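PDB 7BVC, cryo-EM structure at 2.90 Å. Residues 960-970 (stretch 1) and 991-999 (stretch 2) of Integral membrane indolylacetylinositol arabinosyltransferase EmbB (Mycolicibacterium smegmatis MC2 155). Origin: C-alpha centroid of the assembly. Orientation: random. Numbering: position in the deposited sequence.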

ATOM      1  N   GLU B 960     -25.201 -27.072 -19.418  1.00 61.41           N
ATOM      2  CA  GLU B 960     -25.954 -27.477 -20.599  1.00 61.41           C
ATOM      3  C   GLU B 960     -25.654 -26.614 -21.815  1.00 61.41           C
ATOM      4  O   GLU B 960     -25.499 -27.145 -22.919  1.00 61.41           O
ATOM      5  CB  GLU B 960     -27.455 -27.440 -20.306  1.00 61.41           C
ATOM      6  CG  GLU B 960     -28.315 -27.929 -21.457  1.00 61.41           C
ATOM      7  CD  GLU B 960     -29.790 -27.934 -21.121  1.00 61.41           C
ATOM      8  OE1 GLU B 960     -30.143 -27.535 -19.991  1.00 61.41           O
ATOM      9  OE2 GLU B 960     -30.597 -28.338 -21.985  1.00 61.41           O
ATOM     10  N   TYR B 961     -25.572 -25.295 -21.643  1.00 57.14           N
ATOM     11  CA  TYR B 961     -25.189 -24.426 -22.750  1.00 57.14           C
ATOM     12  C   TYR B 961     -23.739 -24.670 -23.151  1.00 57.14           C
ATOM     13  O   TYR B 961     -23.452 -25.074 -24.283  1.00 57.14           O
ATOM     14  CB  TYR B 961     -25.409 -22.963 -22.364  1.00 57.14           C
ATOM     15  CG  TYR B 961     -25.181 -21.981 -23.488  1.00 57.14           C
ATOM     16  CD1 TYR B 961     -25.795 -22.151 -24.720  1.00 57.14           C
ATOM     17  CD2 TYR B 961     -24.354 -20.881 -23.317  1.00 57.14           C
ATOM     18  CE1 TYR B 961     -25.591 -21.255 -25.748  1.00 57.14           C
ATOM     19  CE2 TYR B 961     -24.144 -19.979 -24.337  1.00 57.14           C
ATOM     20  CZ  TYR B 961     -24.764 -20.169 -25.551  1.00 57.14           C
ATOM     21  OH  TYR B 961     -24.557 -19.273 -26.573  1.00 57.14           O
ATOM     22  N   VAL B 962     -22.812 -24.434 -22.228  1.00 53.62           N
ATOM     23  CA  VAL B 962     -21.407 -24.773 -22.428  1.00 53.62           C
ATOM     24  C   VAL B 962     -21.220 -26.228 -22.014  1.00 53.62           C
ATOM     25  O   VAL B 962     -21.349 -26.567 -20.835  1.00 53.62           O
ATOM     26  CB  VAL B 962     -20.486 -23.847 -21.628  1.00 53.62           C
ATOM     27  CG1 VAL B 962     -19.052 -24.006 -22.085  1.00 53.62           C
ATOM     28  CG2 VAL B 962     -20.938 -22.406 -21.761  1.00 53.62           C
ATOM     29  N   GLY B 963     -20.912 -27.090 -22.976  1.00 54.49           N
ATOM     30  CA  GLY B 963     -20.734 -28.496 -22.669  1.00 54.49           C
ATOM     31  C   GLY B 963     -19.447 -28.780 -21.925  1.00 54.49           C
ATOM     32  O   GLY B 963     -18.894 -27.897 -21.264  1.00 54.49           O
ATOM     33  N   SER B 964     -18.957 -30.013 -22.023  1.00 58.31           N
ATOM     34  CA  SER B 964     -17.688 -30.399 -21.418  1.00 58.31           C
ATOM     35  C   SER B 964     -16.665 -30.774 -22.484  1.00 58.31           C
ATOM     36  O   SER B 964     -15.725 -31.524 -22.220  1.00 58.31           O
ATOM     37  CB  SER B 964     -17.886 -31.549 -20.431  1.00 58.31           C
ATOM     38  OG  SER B 964     -18.302 -32.727 -21.098  1.00 58.31           O
ATOM     39  N   ASP B 965     -16.841 -30.253 -23.694  1.00 60.32           N
ATOM     40  CA  ASP B 965     -15.963 -30.543 -24.822  1.00 60.32           C
ATOM     41  C   ASP B 965     -15.320 -29.301 -25.416  1.00 60.32           C
ATOM     42  O   ASP B 965     -14.150 -29.348 -25.805  1.00 60.32           O
ATOM     43  CB  ASP B 965     -16.745 -31.279 -25.917  1.00 60.32           C
ATOM     44  CG  ASP B 965     -17.087 -32.704 -25.533  1.00 60.32           C
ATOM     45  OD1 ASP B 965     -16.722 -33.125 -24.417  1.00 60.32           O
ATOM     46  OD2 ASP B 965     -17.722 -33.403 -26.348  1.00 60.32           O
ATOM     47  N   GLN B 966     -16.052 -28.197 -25.504  1.00 56.92           N
ATOM     48  CA  GLN B 966     -15.508 -26.989 -26.104  1.00 56.92           C
ATOM     49  C   GLN B 966     -14.418 -26.396 -25.216  1.00 56.92           C
ATOM     50  O   GLN B 966     -14.557 -26.378 -23.988  1.00 56.92           O
ATOM     51  CB  GLN B 966     -16.612 -25.959 -26.325  1.00 56.92           C
ATOM     52  CG  GLN B 966     -17.869 -26.522 -26.961  1.00 56.92           C
ATOM     53  CD  GLN B 966     -18.988 -25.506 -27.017  1.00 56.92           C
ATOM     54  OE1 GLN B 966     -18.917 -24.453 -26.387  1.00 56.92           O
ATOM     55  NE2 GLN B 966     -20.032 -25.816 -27.775  1.00 56.92           N
ATOM     56  N   PRO B 967     -13.325 -25.907 -25.798  1.00 49.87           N
ATOM     57  CA  PRO B 967     -12.286 -25.262 -24.987  1.00 49.87           C
ATOM     58  C   PRO B 967     -12.777 -23.943 -24.413  1.00 49.87           C
ATOM     59  O   PRO B 967     -13.472 -23.174 -25.081  1.00 49.87           O
ATOM     60  CB  PRO B 967     -11.136 -25.052 -25.978  1.00 49.87           C
ATOM     61  CG  PRO B 967     -11.781 -25.066 -27.317  1.00 49.87           C
ATOM     62  CD  PRO B 967     -12.941 -26.004 -27.217  1.00 49.87           C
ATOM     63  N   VAL B 968     -12.407 -23.687 -23.163  1.00 45.96           N
ATOM     64  CA  VAL B 968     -12.864 -22.518 -22.423  1.00 45.96           C
ATOM     65  C   VAL B 968     -11.668 -21.882 -21.731  1.00 45.96           C
ATOM     66  O   VAL B 968     -10.853 -22.578 -21.116  1.00 45.96           O
ATOM     67  CB  VAL B 968     -13.953 -22.898 -21.396  1.00 45.96           C
ATOM     68  CG1 VAL B 968     -14.068 -21.845 -20.310  1.00 45.96           C
ATOM     69  CG2 VAL B 968     -15.288 -23.096 -22.090  1.00 45.96           C
ATOM     70  N   LEU B 969     -11.556 -20.557 -21.834  1.00 46.00           N
ATOM     71  CA  LEU B 969     -10.507 -19.811 -21.151  1.00 46.00           C
ATOM     72  C   LEU B 969     -11.024 -19.418 -19.771  1.00 46.00           C
ATOM     73  O   LEU B 969     -11.839 -18.500 -19.642  1.00 46.00           O
ATOM     74  CB  LEU B 969     -10.103 -18.583 -21.961  1.00 46.00           C
ATOM     75  CG  LEU B 969      -8.724 -17.971 -21.704  1.00 46.00           C
ATOM     76  CD1 LEU B 969      -8.238 -17.253 -22.945  1.00 46.00           C
ATOM     77  CD2 LEU B 969      -8.750 -17.017 -20.525  1.00 46.00           C
ATOM     78  N   MET B 970     -10.561 -20.117 -18.745  1.00 47.49           N
ATOM     79  CA  MET B 970     -10.945 -19.833 -17.370  1.00 47.49           C
ATOM     80  C   MET B 970      -9.850 -19.009 -16.713  1.00 47.49           C
ATOM     81  O   MET B 970      -8.668 -19.345 -16.825  1.00 47.49           O
ATOM     82  CB  MET B 970     -11.174 -21.126 -16.589  1.00 47.49           C
ATOM     83  CG  MET B 970     -12.521 -21.773 -16.840  1.00 47.49           C
ATOM     84  SD  MET B 970     -12.678 -23.376 -16.035  1.00 47.49           S
ATOM     85  CE  MET B 970     -12.053 -24.457 -17.312  1.00 47.49           C
ATOM     86  N   THR B 991      -1.310 -22.999 -29.354  1.00 45.15           N
ATOM     87  CA  THR B 991      -2.439 -23.068 -28.443  1.00 45.15           C
ATOM     88  C   THR B 991      -3.729 -23.226 -29.243  1.00 45.15           C
ATOM     89  O   THR B 991      -3.791 -22.893 -30.427  1.00 45.15           O
ATOM     90  CB  THR B 991      -2.479 -21.802 -27.570  1.00 45.15           C
ATOM     91  OG1 THR B 991      -1.265 -21.714 -26.815  1.00 45.15           O
ATOM     92  CG2 THR B 991      -3.628 -21.831 -26.591  1.00 45.15           C
ATOM     93  N   GLU B 992      -4.757 -23.770 -28.594  1.00 49.25           N
ATOM     94  CA  GLU B 992      -6.070 -23.883 -29.210  1.00 49.25           C
ATOM     95  C   GLU B 992      -6.788 -22.533 -29.195  1.00 49.25           C
ATOM     96  O   GLU B 992      -6.310 -21.546 -28.630  1.00 49.25           O
ATOM     97  CB  GLU B 992      -6.914 -24.933 -28.492  1.00 49.25           C
ATOM     98  CG  GLU B 992      -6.569 -26.361 -28.858  1.00 49.25           C
ATOM     99  CD  GLU B 992      -7.364 -27.372 -28.060  1.00 49.25           C
ATOM    100  OE1 GLU B 992      -7.973 -26.981 -27.043  1.00 49.25           O
ATOM    101  OE2 GLU B 992      -7.382 -28.558 -28.449  1.00 49.25           O
ATOM    102  N   VAL B 993      -7.954 -22.500 -29.825  1.00 46.76           N
ATOM    103  CA  VAL B 993      -8.783 -21.302 -29.916  1.00 46.76           C
ATOM    104  C   VAL B 993      -9.976 -21.486 -28.986  1.00 46.76           C
ATOM    105  O   VAL B 993     -10.769 -22.416 -29.183  1.00 46.76           O
ATOM    106  CB  VAL B 993      -9.245 -21.038 -31.358  1.00 46.76           C
ATOM    107  CG1 VAL B 993     -10.158 -19.830 -31.405  1.00 46.76           C
ATOM    108  CG2 VAL B 993      -8.047 -20.840 -32.267  1.00 46.76           C
ATOM    109  N   PRO B 994     -10.149 -20.642 -27.975  1.00 46.24           N
ATOM    110  CA  PRO B 994     -11.273 -20.804 -27.053  1.00 46.24           C
ATOM    111  C   PRO B 994     -12.557 -20.220 -27.618  1.00 46.24           C
ATOM    112  O   PRO B 994     -12.558 -19.419 -28.555  1.00 46.24           O
ATOM    113  CB  PRO B 994     -10.816 -20.027 -25.816  1.00 46.24           C
ATOM    114  CG  PRO B 994      -9.975 -18.941 -26.377  1.00 46.24           C
ATOM    115  CD  PRO B 994      -9.287 -19.508 -27.596  1.00 46.24           C
ATOM    116  N   LYS B 995     -13.673 -20.642 -27.019  1.00 47.05           N
ATOM    117  CA  LYS B 995     -14.988 -20.163 -27.410  1.00 47.05           C
ATOM    118  C   LYS B 995     -15.703 -19.374 -26.326  1.00 47.05           C
ATOM    119  O   LYS B 995     -16.583 -18.573 -26.656  1.00 47.05           O
ATOM    120  CB  LYS B 995     -15.880 -21.340 -27.834  1.00 47.05           C
ATOM    121  CG  LYS B 995     -15.137 -22.404 -28.616  1.00 47.05           C
ATOM    122  CD  LYS B 995     -16.043 -23.108 -29.604  1.00 47.05           C
ATOM    123  CE  LYS B 995     -15.256 -24.094 -30.451  1.00 47.05           C
ATOM    124  NZ  LYS B 995     -16.135 -24.882 -31.356  1.00 47.05           N
ATOM    125  N   PHE B 996     -15.352 -19.566 -25.057  1.00 44.70           N
ATOM    126  CA  PHE B 996     -15.913 -18.795 -23.961  1.00 44.70           C
ATOM    127  C   PHE B 996     -14.793 -18.409 -23.010  1.00 44.70           C
ATOM    128  O   PHE B 996     -13.719 -19.015 -23.008  1.00 44.70           O
ATOM    129  CB  PHE B 996     -16.991 -19.575 -23.197  1.00 44.70           C
ATOM    130  CG  PHE B 996     -18.182 -19.941 -24.027  1.00 44.70           C
ATOM    131  CD1 PHE B 996     -19.242 -19.064 -24.164  1.00 44.70           C
ATOM    132  CD2 PHE B 996     -18.252 -21.169 -24.657  1.00 44.70           C
ATOM    133  CE1 PHE B 996     -20.341 -19.399 -24.923  1.00 44.70           C
ATOM    134  CE2 PHE B 996     -19.351 -21.508 -25.417  1.00 44.70           C
ATOM    135  CZ  PHE B 996     -20.395 -20.623 -25.550  1.00 44.70           C
ATOM    136  N   ARG B 997     -15.059 -17.395 -22.192  1.00 44.92           N
ATOM    137  CA  ARG B 997     -14.123 -16.965 -21.161  1.00 44.92           C
ATOM    138  C   ARG B 997     -14.883 -16.798 -19.858  1.00 44.92           C
ATOM    139  O   ARG B 997     -15.870 -16.058 -19.803  1.00 44.92           O
ATOM    140  CB  ARG B 997     -13.425 -15.658 -21.543  1.00 44.92           C
ATOM    141  CG  ARG B 997     -12.501 -15.133 -20.462  1.00 44.92           C
ATOM    142  CD  ARG B 997     -12.084 -13.701 -20.718  1.00 44.92           C
ATOM    143  NE  ARG B 997     -11.367 -13.138 -19.579  1.00 44.92           N
ATOM    144  CZ  ARG B 997     -11.096 -11.847 -19.433  1.00 44.92           C
ATOM    145  NH1 ARG B 997     -10.439 -11.421 -18.362  1.00 44.92           N
ATOM    146  NH2 ARG B 997     -11.482 -10.979 -20.356  1.00 44.92           N
ATOM    147  N   ILE B 998     -14.424 -17.480 -18.814  1.00 44.92           N
ATOM    148  CA  ILE B 998     -15.037 -17.415 -17.493  1.00 44.92           C
ATOM    149  C   ILE B 998     -14.129 -16.609 -16.577  1.00 44.92           C
ATOM    150  O   ILE B 998     -12.910 -16.818 -16.549  1.00 44.92           O
ATOM    151  CB  ILE B 998     -15.301 -18.821 -16.923  1.00 44.92           C
ATOM    152  CG1 ILE B 998     -16.084 -19.656 -17.934  1.00 44.92           C
ATOM    153  CG2 ILE B 998     -16.069 -18.726 -15.624  1.00 44.92           C
ATOM    154  CD1 ILE B 998     -16.415 -21.043 -17.451  1.00 44.92           C
ATOM    155  N   SER B 999     -14.726 -15.682 -15.839  1.00 49.99           N
ATOM    156  CA  SER B 999     -14.018 -14.712 -15.021  1.00 49.99           C
ATOM    157  C   SER B 999     -14.646 -14.625 -13.641  1.00 49.99           C
ATOM    158  O   SER B 999     -15.793 -15.040 -13.442  1.00 49.99           O
ATOM    159  CB  SER B 999     -14.041 -13.328 -15.684  1.00 49.99           C
ATOM    160  OG  SER B 999     -13.366 -13.347 -16.927  1.00 49.99           O
TER

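The ends of the two stretches run side by side as neighbouring parallel strands, their N-to-C directions only 18° apart and their axes 4.7 Å from each other at closest approach. Leu969 lies across from Arg997 and Met970 across from Ile998, with CA to CA distances of 4.6 Å and 4.8 Å respectively. In a parallel pair, one residue commonly reaches two residues of its neighbour, and Leu969 does exactly this: its N donates to Phe996 O at 2.9 Å, and its O accepts from Ile998 N, also at 2.9 Å. Arg997 sits between those two partners, and its own backbone carries no hydrogen bond to the first stretch; instead its CA approaches Leu969 O at 3.1 Å in a CA-H...O contact, so that one carbonyl receives both an N-H and a C-H.

One further hydrogen bond precedes this ladder, from Lys995 N to Pro967 O at 3.2 Å and nearly straight at 165°. Proline has no N-H to give, but its carbonyl remains a full acceptor, and here it ties the loop ahead of Phe996 to the first stretch. All three hydrogen bonds across the contact are therefore backbone to backbone; the side chains add mainly apolar packing.

Alternation along the strands sorts those side chains. Val968, Met970, Phe996 and Ile998 point to one face of the sheet, Leu969 and Arg997 to the other. On the first face, Ile998 CD1 touches both Val968 CG1 at 3.8 Å and Met970 CG at 4.0 Å, so a single extended methyl serves two neighbours. The Met970 side chain then leads away from the second stretch toward its tip.

Phe996 is the centre of the side-chain contact, with the largest area covered by the opposing stretch, 113 Å². With chi1 in the m well, the ring reaches residues that precede the strand in stretch 1. Val962, just past the end of the helix, lays CG2 over one face of the Phe996 ring, 4.0 Å from its centroid and only 8° off the normal, a clean CH-pi contact. Tyr961, on the last turn of that helix, meets the ring obliquely, with CE2 3.9 Å from Phe996 CE1 and the two planes at 67°. At the ring edge, Gln966 OE1 comes to 3.1 Å from Phe996 CE2; the rim of an aromatic ring carries slightly positive hydrogens, which suits a carbonyl oxygen. The chain between Val962 and Gln966 loops outward, and Gly963, Ser964 and Asp965 make no contact with stretch 2.

On the other face, Leu969 CB packs against Pro994 CB at 4.2 Å, while Leu969 CD2 lies 4.2 Å from Arg997 CG, the aliphatic part of a charged side chain whose NH1 is hydrogen-bonded elsewhere in the structure. Pro967 fills the approach to the strands, its CG 3.4 Å from Val993 O. The rule to read here is economical: backbone bonds fix the register, and one aromatic ring gathers the preceding helix end and loop onto the sheet.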